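Local atomic coordinates of hemolysin BL lytic component L1 (Bacillus cereus, PDB entry 7NMQ), a protein that probably helps to form membrane-lysing pores as one component of the three-part hemolysin BL enterotoxin, an alpha-helical pore-forming toxin of the ClyA type. Residues D25-T30 and T186-F191; D71-Q76 and I132-D137; D96-T101 and A108-G113; E100-K105 and L335-L340; A216-V221 and T227-G232. All blocks are in the same frame, centred on the assembly; numbering follows the deposited sequence. Where two conformers were deposited one is given.

Contact 1 (D25-T30 and T186-F191); sequences DLYAKT and TQKKHF
Lys-188 of helix 173-200 reaches the phenol oxygen of Tyr-27 on helix 10-33 although the two backbones stand well apart, the closest CA atoms, those of Tyr-27 and Lys-188, being 11.1 Å from each other. From CB the lysine chain leaves with CG opposite the backbone N (chi1 -177°) and runs extended, so each carbon comes a little closer to the same oxygen. CG lies 4.0 Å from Tyr-27 OH, CD 3.8 Å, and CE 3.5 Å. A bend at the last torsion, chi4 34°, then turns NZ onto the hydroxyl, and NZ donates a hydrogen bond of 2.8 Å to Tyr-27 OH. The ammonium sits at the edge of the phenol ring and in its plane, and the two side chains meet nearly perpendicularly. Helix 275-325 packs against the tyrosine through Thr-289, Leu-293 and Thr-296, and Tyr-292 of that helix makes a cation-pi contact with Lys-188. A second, apolar touch joins Leu-26 CD1 to Phe-191 CZ at 4.2 Å; as Leu-26 was modelled in two conformers, this touch is less certain. With only 125 Å² buried, the pairing rests on long side chains rather than on close helix packing. Since Tyr-27 OH accepts from a positive group, its oxygen is probably polarised and its own proton somewhat more acidic.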
# COMPACT_ATOMS: atom_id res chain seq x y z
N ASP A 25 -2.37 -5.05 -2.91
CA ASP A 25 -2.86 -5.70 -4.16
C ASP A 25 -2.32 -7.13 -4.23
O ASP A 25 -3.07 -8.03 -4.58
CB ASP A 25 -2.44 -4.92 -5.40
CG ASP A 25 -3.30 -3.71 -5.74
OD1 ASP A 25 -4.39 -3.54 -5.15
OD2 ASP A 25 -2.86 -2.95 -6.63
N LEU A 26 -1.03 -7.32 -3.97
CA LEU A 26 -0.39 -8.66 -4.03
C LEU A 26 -1.10 -9.61 -3.06
O LEU A 26 -1.53 -10.70 -3.47
CB LEU A 26 1.10 -8.60 -3.68
CG LEU A 26 2.05 -8.12 -4.78
CD1 LEU A 26 3.30 -8.98 -4.78
CD2 LEU A 26 1.38 -8.16 -6.13
N TYR A 27 -1.20 -9.22 -1.80
CA TYR A 27 -1.79 -10.09 -0.77
C TYR A 27 -3.23 -10.36 -1.16
O TYR A 27 -3.67 -11.54 -1.08
CB TYR A 27 -1.76 -9.41 0.60
CG TYR A 27 -0.42 -9.33 1.25
CD1 TYR A 27 0.55 -10.31 1.06
CD2 TYR A 27 -0.11 -8.28 2.11
CE1 TYR A 27 1.80 -10.21 1.66
CE2 TYR A 27 1.14 -8.18 2.71
CZ TYR A 27 2.09 -9.15 2.51
OH TYR A 27 3.31 -9.03 3.12
N ALA A 28 -4.01 -9.37 -1.57
CA ALA A 28 -5.43 -9.60 -1.90
C ALA A 28 -5.53 -10.60 -3.05
O ALA A 28 -6.38 -11.53 -3.03
CB ALA A 28 -6.10 -8.30 -2.23
N LYS A 29 -4.73 -10.41 -4.07
CA LYS A 29 -4.84 -11.28 -5.26
C LYS A 29 -4.44 -12.71 -4.87
O LYS A 29 -4.99 -13.69 -5.41
CB LYS A 29 -3.99 -10.70 -6.38
CG LYS A 29 -4.61 -9.49 -7.02
CD LYS A 29 -3.64 -8.68 -7.84
CE LYS A 29 -4.25 -7.42 -8.42
NZ LYS A 29 -5.08 -7.73 -9.61
N THR A 30 -3.48 -12.85 -3.99
CA THR A 30 -3.00 -14.15 -3.55
C THR A 30 -4.13 -14.85 -2.78
O THR A 30 -4.44 -16.04 -3.04
CB THR A 30 -1.71 -14.07 -2.74
OG1 THR A 30 -0.74 -13.37 -3.50
CG2 THR A 30 -1.22 -15.46 -2.43
N THR A 186 11.18 -14.22 6.05
CA THR A 186 12.37 -13.87 5.26
C THR A 186 11.92 -13.21 3.97
O THR A 186 12.50 -12.20 3.55
CB THR A 186 13.28 -15.08 5.04
OG1 THR A 186 13.63 -15.57 6.33
CG2 THR A 186 14.51 -14.80 4.23
N GLN A 187 10.93 -13.79 3.31
CA GLN A 187 10.49 -13.30 2.01
C GLN A 187 9.92 -11.89 2.15
O GLN A 187 10.18 -11.01 1.27
CB GLN A 187 9.40 -14.24 1.48
CG GLN A 187 9.03 -13.94 0.06
CD GLN A 187 8.01 -14.90 -0.51
OE1 GLN A 187 8.09 -15.33 -1.67
NE2 GLN A 187 7.04 -15.21 0.31
N LYS A 188 9.14 -11.64 3.19
CA LYS A 188 8.53 -10.30 3.38
C LYS A 188 9.65 -9.29 3.58
O LYS A 188 9.50 -8.18 3.04
CB LYS A 188 7.61 -10.34 4.60
CG LYS A 188 6.88 -9.03 4.84
CD LYS A 188 5.85 -9.06 5.91
CE LYS A 188 5.02 -7.79 5.93
NZ LYS A 188 4.79 -7.19 4.58
N LYS A 189 10.67 -9.63 4.35
CA LYS A 189 11.83 -8.74 4.56
C LYS A 189 12.50 -8.43 3.22
O LYS A 189 12.88 -7.29 2.96
CB LYS A 189 12.84 -9.32 5.55
CG LYS A 189 13.92 -8.36 5.98
CD LYS A 189 13.43 -6.98 6.44
CE LYS A 189 14.45 -6.19 7.21
NZ LYS A 189 15.51 -5.65 6.34
N HIS A 190 12.70 -9.42 2.35
CA HIS A 190 13.30 -9.17 1.03
C HIS A 190 12.45 -8.15 0.26
O HIS A 190 13.01 -7.24 -0.36
CB HIS A 190 13.47 -10.44 0.19
CG HIS A 190 14.57 -11.33 0.67
ND1 HIS A 190 15.90 -10.93 0.72
CD2 HIS A 190 14.54 -12.64 1.05
CE1 HIS A 190 16.63 -11.97 1.14
NE2 HIS A 190 15.80 -13.03 1.37
N PHE A 191 11.14 -8.33 0.23
CA PHE A 191 10.25 -7.43 -0.54
C PHE A 191 10.29 -6.04 0.09
O PHE A 191 10.33 -5.00 -0.62
CB PHE A 191 8.83 -7.98 -0.55
CG PHE A 191 8.00 -7.39 -1.66
CD1 PHE A 191 8.07 -7.99 -2.91
CD2 PHE A 191 7.17 -6.31 -1.49
CE1 PHE A 191 7.31 -7.51 -3.96
CE2 PHE A 191 6.43 -5.84 -2.56
CZ PHE A 191 6.50 -6.43 -3.77

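Contact 2 (D71-Q76 and I132-D137); sequences DTAKPQ and IKMLQD
The carboxamide of Gln-76 carries the side chain of Met-134 over one of its faces: Met-134 CG and CE both stand well out of the amide plane, on the same side. CE is 3.5 Å from Gln-76 OE1, and CG is 3.7 Å from Gln-76 NE2, so the thioether chain lies mainly over the oxygen side, with CG equally near the nitrogen; no hydrogen bond joins the segments. Successive bends at chi2 (-74°) and chi3 of Met-134 fold the chain back, which brings the sulfur onto Ala-73, with SD 3.7 Å from Ala-73 CB. The methyl CE wedges between Ala-73 and Gln-76, at 3.7 Å from Ala-73 CA. Leu-135 adds a looser touch, CD2 to Ala-73 CB at 4.2 Å, and leans also on Ile-301 and Leu-304 of helix 275-325. The helix of residues 71-76 is irregular here, with a pi-type turn at 71-73 and a kink at Pro-75, whose nitrogen has no hydrogen to give. Its axis passes 10.2 Å from that of 132-137, with 147° between their directions. Such near-antiparallel packing of long helices is the pattern of the elongated helical bundle found in ClyA-like toxins.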
# COMPACT_ATOMS: atom_id res chain seq x y z
N ASP A 71 -11.99 -3.42 -4.54
CA ASP A 71 -13.14 -2.79 -5.19
C ASP A 71 -13.66 -1.58 -4.41
O ASP A 71 -14.33 -0.75 -5.04
CB ASP A 71 -14.28 -3.77 -5.41
CG ASP A 71 -13.91 -4.95 -6.30
OD1 ASP A 71 -12.97 -4.81 -7.12
OD2 ASP A 71 -14.58 -5.97 -6.21
N THR A 72 -13.40 -1.50 -3.12
CA THR A 72 -13.99 -0.44 -2.27
C THR A 72 -12.90 0.37 -1.56
O THR A 72 -12.90 1.61 -1.73
CB THR A 72 -15.03 -1.02 -1.32
OG1 THR A 72 -15.98 -1.74 -2.10
CG2 THR A 72 -15.71 0.05 -0.49
N ALA A 73 -12.02 -0.25 -0.79
CA ALA A 73 -11.03 0.51 0.02
C ALA A 73 -9.99 1.16 -0.87
O ALA A 73 -9.70 2.38 -0.74
CB ALA A 73 -10.38 -0.39 1.03
N LYS A 74 -9.45 0.41 -1.83
CA LYS A 74 -8.39 0.97 -2.68
C LYS A 74 -8.90 2.23 -3.39
O LYS A 74 -8.15 3.22 -3.44
CB LYS A 74 -7.83 -0.06 -3.66
CG LYS A 74 -6.75 0.52 -4.57
CD LYS A 74 -5.98 -0.52 -5.31
CE LYS A 74 -6.90 -1.31 -6.20
NZ LYS A 74 -6.10 -2.23 -7.02
N PRO A 75 -10.06 2.22 -4.08
CA PRO A 75 -10.47 3.43 -4.79
C PRO A 75 -10.57 4.65 -3.88
O PRO A 75 -10.37 5.74 -4.38
CB PRO A 75 -11.85 3.11 -5.36
CG PRO A 75 -11.86 1.60 -5.45
CD PRO A 75 -10.94 1.08 -4.38
N GLN A 76 -10.87 4.49 -2.61
CA GLN A 76 -10.89 5.65 -1.69
C GLN A 76 -9.49 6.19 -1.45
O GLN A 76 -9.32 7.45 -1.35
CB GLN A 76 -11.54 5.33 -0.35
CG GLN A 76 -13.02 5.03 -0.46
CD GLN A 76 -13.69 5.28 0.88
OE1 GLN A 76 -13.13 5.89 1.80
NE2 GLN A 76 -14.91 4.84 0.97
N ILE A 132 -9.49 7.47 6.24
CA ILE A 132 -8.90 6.82 7.42
C ILE A 132 -9.99 6.08 8.20
O ILE A 132 -9.68 4.96 8.67
CB ILE A 132 -8.11 7.83 8.25
CG1 ILE A 132 -6.92 8.41 7.46
CG2 ILE A 132 -7.74 7.21 9.59
CD1 ILE A 132 -6.25 9.57 8.12
N LYS A 133 -11.19 6.64 8.37
CA LYS A 133 -12.24 5.94 9.16
C LYS A 133 -12.60 4.64 8.43
O LYS A 133 -12.76 3.58 9.12
CB LYS A 133 -13.47 6.84 9.39
CG LYS A 133 -14.65 6.19 10.12
CD LYS A 133 -14.34 5.21 11.25
CE LYS A 133 -15.54 4.78 12.08
NZ LYS A 133 -16.73 4.46 11.25
N MET A 134 -12.81 4.71 7.11
CA MET A 134 -13.11 3.51 6.28
C MET A 134 -12.00 2.47 6.46
O MET A 134 -12.31 1.27 6.68
CB MET A 134 -13.32 3.93 4.82
CG MET A 134 -13.56 2.85 3.84
SD MET A 134 -12.09 1.86 3.39
CE MET A 134 -11.14 3.13 2.59
N LEU A 135 -10.73 2.90 6.47
CA LEU A 135 -9.63 1.93 6.63
C LEU A 135 -9.59 1.35 8.03
O LEU A 135 -9.21 0.15 8.16
CB LEU A 135 -8.29 2.54 6.28
CG LEU A 135 -8.11 2.84 4.81
CD1 LEU A 135 -6.79 3.58 4.62
CD2 LEU A 135 -8.15 1.58 3.96
N GLN A 136 -9.91 2.13 9.05
CA GLN A 136 -9.90 1.62 10.43
C GLN A 136 -10.98 0.55 10.55
O GLN A 136 -10.66 -0.50 11.13
CB GLN A 136 -10.10 2.76 11.44
CG GLN A 136 -9.82 2.27 12.85
CD GLN A 136 -8.45 1.63 12.92
OE1 GLN A 136 -8.29 0.43 13.20
NE2 GLN A 136 -7.43 2.44 12.68
N ASP A 137 -12.16 0.78 9.97
CA ASP A 137 -13.27 -0.20 9.98
C ASP A 137 -12.77 -1.49 9.30
O ASP A 137 -12.98 -2.61 9.80
CB ASP A 137 -14.54 0.32 9.32
CG ASP A 137 -15.25 1.45 10.04
OD1 ASP A 137 -15.03 1.62 11.27
OD2 ASP A 137 -16.06 2.13 9.39

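Contact 3 (D96-T101 and A108-G113); sequences DTLVET and AGLKEG
Thr-101 lies across the start of the Leu-110 side chain at about a right angle, its OG1 3.3 Å from Leu-110 CB. This is a van der Waals contact, because the hydroxyl is engaged at home: OG1 donates to Leu-98 O at 2.8 Å, one turn back in the same helix, approaching 30° out of the carbonyl plane. A chi1 of 63°, with OG1 between the backbone N and the carbonyl carbon, turns the oxygen toward Leu-110 and leaves CG2 over the backbone of the partner helix, 3.7 Å from Gly-109 C. A turn earlier, Leu-98 repeats the theme with carbon alone. Its CD2 rests 3.8 Å from Gly-113 CA and 3.9 Å from Leu-110 CD1. The two glycines, four residues apart in a GxxxG arrangement, present bare backbone to Thr-101 and Leu-98, respectively. The geometry records the result: the axes of 96-101 and 108-113 approach to 8.6 Å at 151°, and the CA atoms of Thr-101 and Leu-110 are 5.4 Å apart. No hydrogen bond crosses between the segments, and four of the five touching residues are buried. The pair forms the end of an antiparallel helical hairpin, joined by a short turn; Asp-106 at its end accepts through OD1 from Gly-109 N in the first turn of helix 107-154. Beyond it, helix 330-357 meets the pair through Phe-333, Ile-336 and Leu-340, while helix 275-325 brings Ile-325 onto Leu-110, and Asp-326, just past its end, is salt-bridged to Lys-111.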
# COMPACT_ATOMS: atom_id res chain seq x y z
N ASP A 96 -2.13 32.42 -13.12
CA ASP A 96 -2.01 33.72 -13.86
C ASP A 96 -2.86 34.84 -13.19
O ASP A 96 -2.40 36.01 -13.18
CB ASP A 96 -2.40 33.57 -15.32
CG ASP A 96 -1.36 32.89 -16.18
OD1 ASP A 96 -0.18 32.78 -15.74
OD2 ASP A 96 -1.74 32.45 -17.30
N THR A 97 -4.04 34.52 -12.69
CA THR A 97 -4.91 35.47 -11.99
C THR A 97 -4.21 35.94 -10.72
O THR A 97 -4.27 37.15 -10.38
CB THR A 97 -6.30 34.92 -11.66
OG1 THR A 97 -6.88 34.53 -12.90
CG2 THR A 97 -7.18 35.90 -10.93
N LEU A 98 -3.64 35.02 -9.94
CA LEU A 98 -2.98 35.43 -8.69
C LEU A 98 -1.83 36.38 -9.04
O LEU A 98 -1.68 37.40 -8.36
CB LEU A 98 -2.48 34.22 -7.92
CG LEU A 98 -3.55 33.20 -7.52
CD1 LEU A 98 -2.96 31.92 -6.94
CD2 LEU A 98 -4.55 33.81 -6.61
N VAL A 99 -1.01 36.06 -10.02
CA VAL A 99 0.10 36.96 -10.41
C VAL A 99 -0.47 38.32 -10.86
O VAL A 99 0.12 39.36 -10.50
CB VAL A 99 1.00 36.28 -11.47
CG1 VAL A 99 2.00 37.28 -12.06
CG2 VAL A 99 1.74 35.10 -10.85
N GLU A 100 -1.55 38.32 -11.65
CA GLU A 100 -2.22 39.53 -12.19
C GLU A 100 -2.68 40.40 -11.00
O GLU A 100 -2.48 41.61 -11.02
CB GLU A 100 -3.40 39.12 -13.08
CG GLU A 100 -4.24 40.28 -13.58
CD GLU A 100 -5.53 39.82 -14.27
OE1 GLU A 100 -5.82 38.56 -14.30
OE2 GLU A 100 -6.32 40.71 -14.71
N THR A 101 -3.31 39.80 -10.01
CA THR A 101 -3.83 40.58 -8.88
C THR A 101 -2.67 41.23 -8.13
O THR A 101 -2.86 42.33 -7.62
CB THR A 101 -4.70 39.76 -7.93
OG1 THR A 101 -3.92 38.72 -7.35
CG2 THR A 101 -5.94 39.23 -8.62
N ALA A 108 -8.06 42.46 -2.83
CA ALA A 108 -9.32 41.70 -2.70
C ALA A 108 -9.25 40.49 -3.63
O ALA A 108 -9.67 39.40 -3.25
CB ALA A 108 -10.55 42.51 -3.02
N GLY A 109 -8.80 40.72 -4.85
CA GLY A 109 -8.67 39.66 -5.87
C GLY A 109 -7.73 38.56 -5.44
O GLY A 109 -8.01 37.37 -5.64
N LEU A 110 -6.58 38.93 -4.90
CA LEU A 110 -5.59 37.95 -4.45
C LEU A 110 -6.20 37.17 -3.28
O LEU A 110 -6.10 35.94 -3.24
CB LEU A 110 -4.30 38.65 -4.06
CG LEU A 110 -3.22 37.68 -3.56
CD1 LEU A 110 -2.79 36.68 -4.61
CD2 LEU A 110 -2.04 38.42 -3.03
N LYS A 111 -6.75 37.86 -2.31
CA LYS A 111 -7.34 37.19 -1.13
C LYS A 111 -8.44 36.22 -1.57
O LYS A 111 -8.50 35.13 -0.99
CB LYS A 111 -7.94 38.18 -0.14
CG LYS A 111 -6.90 38.97 0.62
CD LYS A 111 -7.55 39.92 1.60
CE LYS A 111 -8.11 39.14 2.77
NZ LYS A 111 -8.57 40.04 3.85
N GLU A 112 -9.27 36.58 -2.53
CA GLU A 112 -10.36 35.67 -2.96
C GLU A 112 -9.74 34.40 -3.55
O GLU A 112 -10.25 33.30 -3.27
CB GLU A 112 -11.26 36.36 -3.96
CG GLU A 112 -12.59 35.65 -4.11
CD GLU A 112 -13.54 35.84 -2.93
OE1 GLU A 112 -13.31 36.73 -2.07
OE2 GLU A 112 -14.54 35.15 -2.93
N GLY A 113 -8.71 34.53 -4.38
CA GLY A 113 -8.02 33.39 -5.00
C GLY A 113 -7.42 32.50 -3.94
O GLY A 113 -7.61 31.26 -3.95

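Contact 4 (E100-K105 and L335-L340); sequences ETVQKK and LIPDDL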
# COMPACT_ATOMS: atom_id res chain seq x y z
N GLU A 100 -1.55 38.32 -11.65
CA GLU A 100 -2.22 39.53 -12.19
C GLU A 100 -2.68 40.40 -11.00
O GLU A 100 -2.48 41.61 -11.02
CB GLU A 100 -3.40 39.12 -13.08
CG GLU A 100 -4.24 40.28 -13.58
CD GLU A 100 -5.53 39.82 -14.27
OE1 GLU A 100 -5.82 38.56 -14.30
OE2 GLU A 100 -6.32 40.71 -14.71
N THR A 101 -3.31 39.80 -10.01
CA THR A 101 -3.83 40.58 -8.88
C THR A 101 -2.67 41.23 -8.13
O THR A 101 -2.86 42.33 -7.62
CB THR A 101 -4.70 39.76 -7.93
OG1 THR A 101 -3.92 38.72 -7.35
CG2 THR A 101 -5.94 39.23 -8.62
N VAL A 102 -1.51 40.60 -8.06
CA VAL A 102 -0.34 41.26 -7.44
C VAL A 102 0.08 42.44 -8.32
O VAL A 102 0.31 43.57 -7.78
CB VAL A 102 0.81 40.29 -7.21
CG1 VAL A 102 2.07 41.05 -6.80
CG2 VAL A 102 0.38 39.25 -6.18
N GLN A 103 0.18 42.24 -9.63
CA GLN A 103 0.64 43.31 -10.56
C GLN A 103 -0.33 44.51 -10.58
O GLN A 103 0.13 45.64 -10.80
CB GLN A 103 0.84 42.70 -11.94
CG GLN A 103 2.13 41.90 -12.03
CD GLN A 103 3.28 42.74 -11.52
OE1 GLN A 103 3.70 43.71 -12.16
NE2 GLN A 103 3.74 42.41 -10.32
N LYS A 104 -1.61 44.26 -10.35
CA LYS A 104 -2.66 45.29 -10.35
C LYS A 104 -2.85 45.86 -8.93
O LYS A 104 -3.76 46.82 -8.79
CB LYS A 104 -3.92 44.73 -11.02
CG LYS A 104 -3.78 44.49 -12.52
CD LYS A 104 -5.05 44.01 -13.22
CE LYS A 104 -4.84 43.91 -14.71
NZ LYS A 104 -6.03 43.36 -15.42
N LYS A 105 -2.10 45.39 -7.96
CA LYS A 105 -2.24 45.84 -6.55
C LYS A 105 -3.70 45.64 -6.11
O LYS A 105 -4.27 46.50 -5.43
CB LYS A 105 -1.74 47.27 -6.40
CG LYS A 105 -0.26 47.41 -6.69
CD LYS A 105 0.27 48.79 -6.35
CE LYS A 105 1.73 48.95 -6.69
NZ LYS A 105 1.93 49.18 -8.15
N LEU A 335 6.46 40.92 -3.75
CA LEU A 335 7.33 39.70 -3.73
C LEU A 335 6.51 38.42 -3.68
O LEU A 335 7.10 37.33 -3.85
CB LEU A 335 8.29 39.77 -2.55
CG LEU A 335 9.20 41.01 -2.56
CD1 LEU A 335 10.14 40.98 -1.37
CD2 LEU A 335 9.99 41.12 -3.87
N ILE A 336 5.21 38.49 -3.47
CA ILE A 336 4.36 37.26 -3.36
C ILE A 336 4.56 36.39 -4.59
O ILE A 336 4.59 35.16 -4.49
CB ILE A 336 2.89 37.64 -3.12
CG1 ILE A 336 2.70 38.22 -1.72
CG2 ILE A 336 1.97 36.46 -3.35
CD1 ILE A 336 1.36 38.92 -1.54
N PRO A 337 4.76 36.92 -5.81
CA PRO A 337 4.92 36.03 -6.96
C PRO A 337 6.11 35.07 -6.83
O PRO A 337 6.11 34.08 -7.52
CB PRO A 337 4.99 36.97 -8.16
CG PRO A 337 4.19 38.16 -7.70
CD PRO A 337 4.60 38.31 -6.24
N ASP A 338 7.15 35.39 -6.04
CA ASP A 338 8.26 34.42 -5.82
C ASP A 338 7.68 33.12 -5.22
O ASP A 338 8.06 32.03 -5.65
CB ASP A 338 9.35 34.95 -4.89
CG ASP A 338 10.17 36.11 -5.43
OD1 ASP A 338 10.33 36.18 -6.66
OD2 ASP A 338 10.67 36.91 -4.58
N ASP A 339 6.79 33.26 -4.25
CA ASP A 339 6.18 32.10 -3.56
C ASP A 339 5.20 31.42 -4.50
O ASP A 339 5.14 30.17 -4.50
CB ASP A 339 5.54 32.59 -2.26
CG ASP A 339 6.56 33.26 -1.34
OD1 ASP A 339 7.70 32.73 -1.21
OD2 ASP A 339 6.24 34.35 -0.79
N LEU A 340 4.47 32.18 -5.31
CA LEU A 340 3.55 31.57 -6.28
C LEU A 340 4.35 30.75 -7.30
O LEU A 340 3.87 29.66 -7.66
CB LEU A 340 2.68 32.61 -6.97
CG LEU A 340 1.79 33.43 -6.05
CD1 LEU A 340 1.15 34.58 -6.81
CD2 LEU A 340 0.72 32.59 -5.38
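Ile-336 and Pro-337 meet Val-102 near one tip of the long helical bundle, where helix 45-103 ends in a Schellman motif beside helix 330-357. The nearest CA atoms, those of Val-102 and Ile-336, are 7.4 Å apart. Taken in order along 335-340, Ile-336 comes first: its CB lies 4.3 Å from Val-102 CG2, a loose touch, while its side chain also leans on Leu-110. Pro-337 follows and makes the tighter contact. One corner of its ring is directed at the valine, with CG 3.7 Å and CD 3.8 Å from Val-102 CG1. Val-102 holds that methyl opposite its backbone N (chi1 170°), leaving CG2 for Ile-336, so its two branches serve two neighbouring residues. The helix is kinked here, and the proline nitrogen, lacking a hydrogen, cannot bond to the turn before. Further along, Asp-339 OD1 takes a weak hydrogen bond from the N of Asn-2, near the start of the chain, and Leu-340 packs on Tyr-95. No polar bond joins the two segments, and the contact is purely apolar and buried. Within 100-105, Lys-105, with a phi of 54°, bonds through N to Val-102 O at 3.0 Å, and Lys-104 NZ donates to Glu-100 OE2 on its anti lone pair, a salt bridge of 2.8 Å.

Contact 5 (A216-V221 and T227-G232); sequences AVVIVV and TPAVVG
Backbone hydrogen bonds join Val-218 to Ala-229 and Val-220 to Thr-227, two hydrogen-bonded antiparallel pairs with a bond in each direction. Val-218 N gives to Ala-229 O at 2.9 Å, nearly straight (168°), whereas Thr-227 N bends more toward Val-220 O (146°). Past the end of the second strand, Val-231 N reaches Ala-216 O at 2.8 Å from well above the carbonyl plane, 42° out of it. Weaker CA-H...O contacts fill in between: Val-217 CA to Ala-229 O and Pro-228 CA to Val-218 O, both 3.3 Å. The whole is a two-stranded beta hairpin in a mostly helical protein; its strands lie in or at the edge of segments predicted as transmembrane helices, and by analogy with the beta-tongue of ClyA the hairpin probably takes part in membrane insertion. Apolar side chains separate by face. Val-217, Ile-219, Pro-228 and Val-230 share one, where Ile-219 CD1 lies 3.7 Å from Pro-228 CB and Val-217 CG2 4.2 Å from Val-230 CG2; Leu-26 and Thr-30 of helix 10-33 pack against this face. Near the strand ends Val-218 CG1, beside its backbone N, meets Val-231 CG2 at 3.8 Å, and Ala-216 CB rests 3.9 Å from Val-230 CG1.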
# COMPACT_ATOMS: atom_id res chain seq x y z
N ALA A 216 4.66 -7.52 -13.69
CA ALA A 216 5.41 -8.78 -13.79
C ALA A 216 4.90 -9.80 -12.78
O ALA A 216 5.38 -10.95 -12.84
CB ALA A 216 6.88 -8.54 -13.63
N VAL A 217 3.98 -9.46 -11.90
CA VAL A 217 3.50 -10.42 -10.87
C VAL A 217 2.68 -11.52 -11.52
O VAL A 217 1.78 -11.25 -12.33
CB VAL A 217 2.68 -9.75 -9.77
CG1 VAL A 217 1.88 -10.75 -8.97
CG2 VAL A 217 3.60 -8.95 -8.89
N VAL A 218 2.99 -12.75 -11.13
CA VAL A 218 2.12 -13.91 -11.41
C VAL A 218 1.83 -14.59 -10.07
O VAL A 218 2.67 -14.52 -9.19
CB VAL A 218 2.78 -14.88 -12.40
CG1 VAL A 218 2.86 -14.25 -13.78
CG2 VAL A 218 4.10 -15.46 -11.95
N ILE A 219 0.65 -15.20 -9.95
CA ILE A 219 0.30 -15.97 -8.73
C ILE A 219 0.27 -17.45 -9.14
O ILE A 219 -0.51 -17.77 -10.05
CB ILE A 219 -1.02 -15.46 -8.13
CG1 ILE A 219 -1.10 -13.93 -7.94
CG2 ILE A 219 -1.27 -16.26 -6.86
CD1 ILE A 219 -0.29 -13.35 -6.88
N VAL A 220 1.09 -18.29 -8.52
CA VAL A 220 1.13 -19.76 -8.85
C VAL A 220 0.45 -20.53 -7.73
O VAL A 220 0.79 -20.27 -6.56
CB VAL A 220 2.56 -20.28 -9.13
CG1 VAL A 220 2.66 -21.80 -9.14
CG2 VAL A 220 3.04 -19.73 -10.46
N VAL A 221 -0.51 -21.38 -8.06
CA VAL A 221 -1.16 -22.23 -7.03
C VAL A 221 -0.59 -23.65 -7.22
O VAL A 221 -0.74 -24.24 -8.31
CB VAL A 221 -2.69 -22.25 -7.14
CG1 VAL A 221 -3.33 -23.04 -6.01
CG2 VAL A 221 -3.24 -20.82 -7.21
N THR A 227 1.05 -18.48 -4.26
CA THR A 227 2.33 -17.80 -3.95
C THR A 227 2.63 -16.85 -5.11
O THR A 227 2.62 -17.30 -6.26
CB THR A 227 3.43 -18.87 -3.81
OG1 THR A 227 3.08 -19.76 -2.74
CG2 THR A 227 4.81 -18.34 -3.51
N PRO A 228 2.89 -15.55 -4.86
CA PRO A 228 3.30 -14.66 -5.93
C PRO A 228 4.77 -14.82 -6.30
O PRO A 228 5.58 -15.22 -5.49
CB PRO A 228 3.12 -13.25 -5.42
CG PRO A 228 2.87 -13.39 -3.98
CD PRO A 228 2.72 -14.84 -3.59
N ALA A 229 5.08 -14.43 -7.53
CA ALA A 229 6.45 -14.26 -8.02
C ALA A 229 6.48 -13.10 -9.00
O ALA A 229 5.44 -12.77 -9.56
CB ALA A 229 6.91 -15.52 -8.70
N VAL A 230 7.65 -12.49 -9.15
CA VAL A 230 7.82 -11.33 -10.06
C VAL A 230 8.66 -11.78 -11.25
O VAL A 230 9.85 -12.01 -11.11
CB VAL A 230 8.46 -10.16 -9.31
CG1 VAL A 230 8.63 -8.99 -10.23
CG2 VAL A 230 7.63 -9.77 -8.08
N VAL A 231 7.99 -11.98 -12.38
CA VAL A 231 8.67 -12.54 -13.57
C VAL A 231 9.82 -11.64 -13.99
O VAL A 231 9.52 -10.49 -14.34
CB VAL A 231 7.67 -12.71 -14.71
CG1 VAL A 231 8.39 -13.18 -15.96
CG2 VAL A 231 6.54 -13.64 -14.32
N GLY A 232 11.04 -12.15 -14.05
CA GLY A 232 12.22 -11.38 -14.45
C GLY A 232 12.73 -10.45 -13.36
O GLY A 232 13.63 -9.64 -13.63

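Overall arrangement
Contacts 3 and 4 lie at one end of the molecule, their centres about 8 Å apart; both use helix 45-103, share Glu-100 and Thr-101, and are buried and held by van der Waals packing. Contact 2 holds the same helix pair as contact 3, but their centres are about 37 Å apart, and the wider axis spacing there is filled by a methionine instead of bare glycine backbone. Contacts 1 and 5, centres about 10 Å apart, meet through Leu-26 and Thr-30. Both are partly buried and alone have hydrogen bonds between segments: one side-chain bond in contact 1, a backbone set in contact 5. A salt bridge, Asp-25 to Lys-74, ties contact 1 to contact 2.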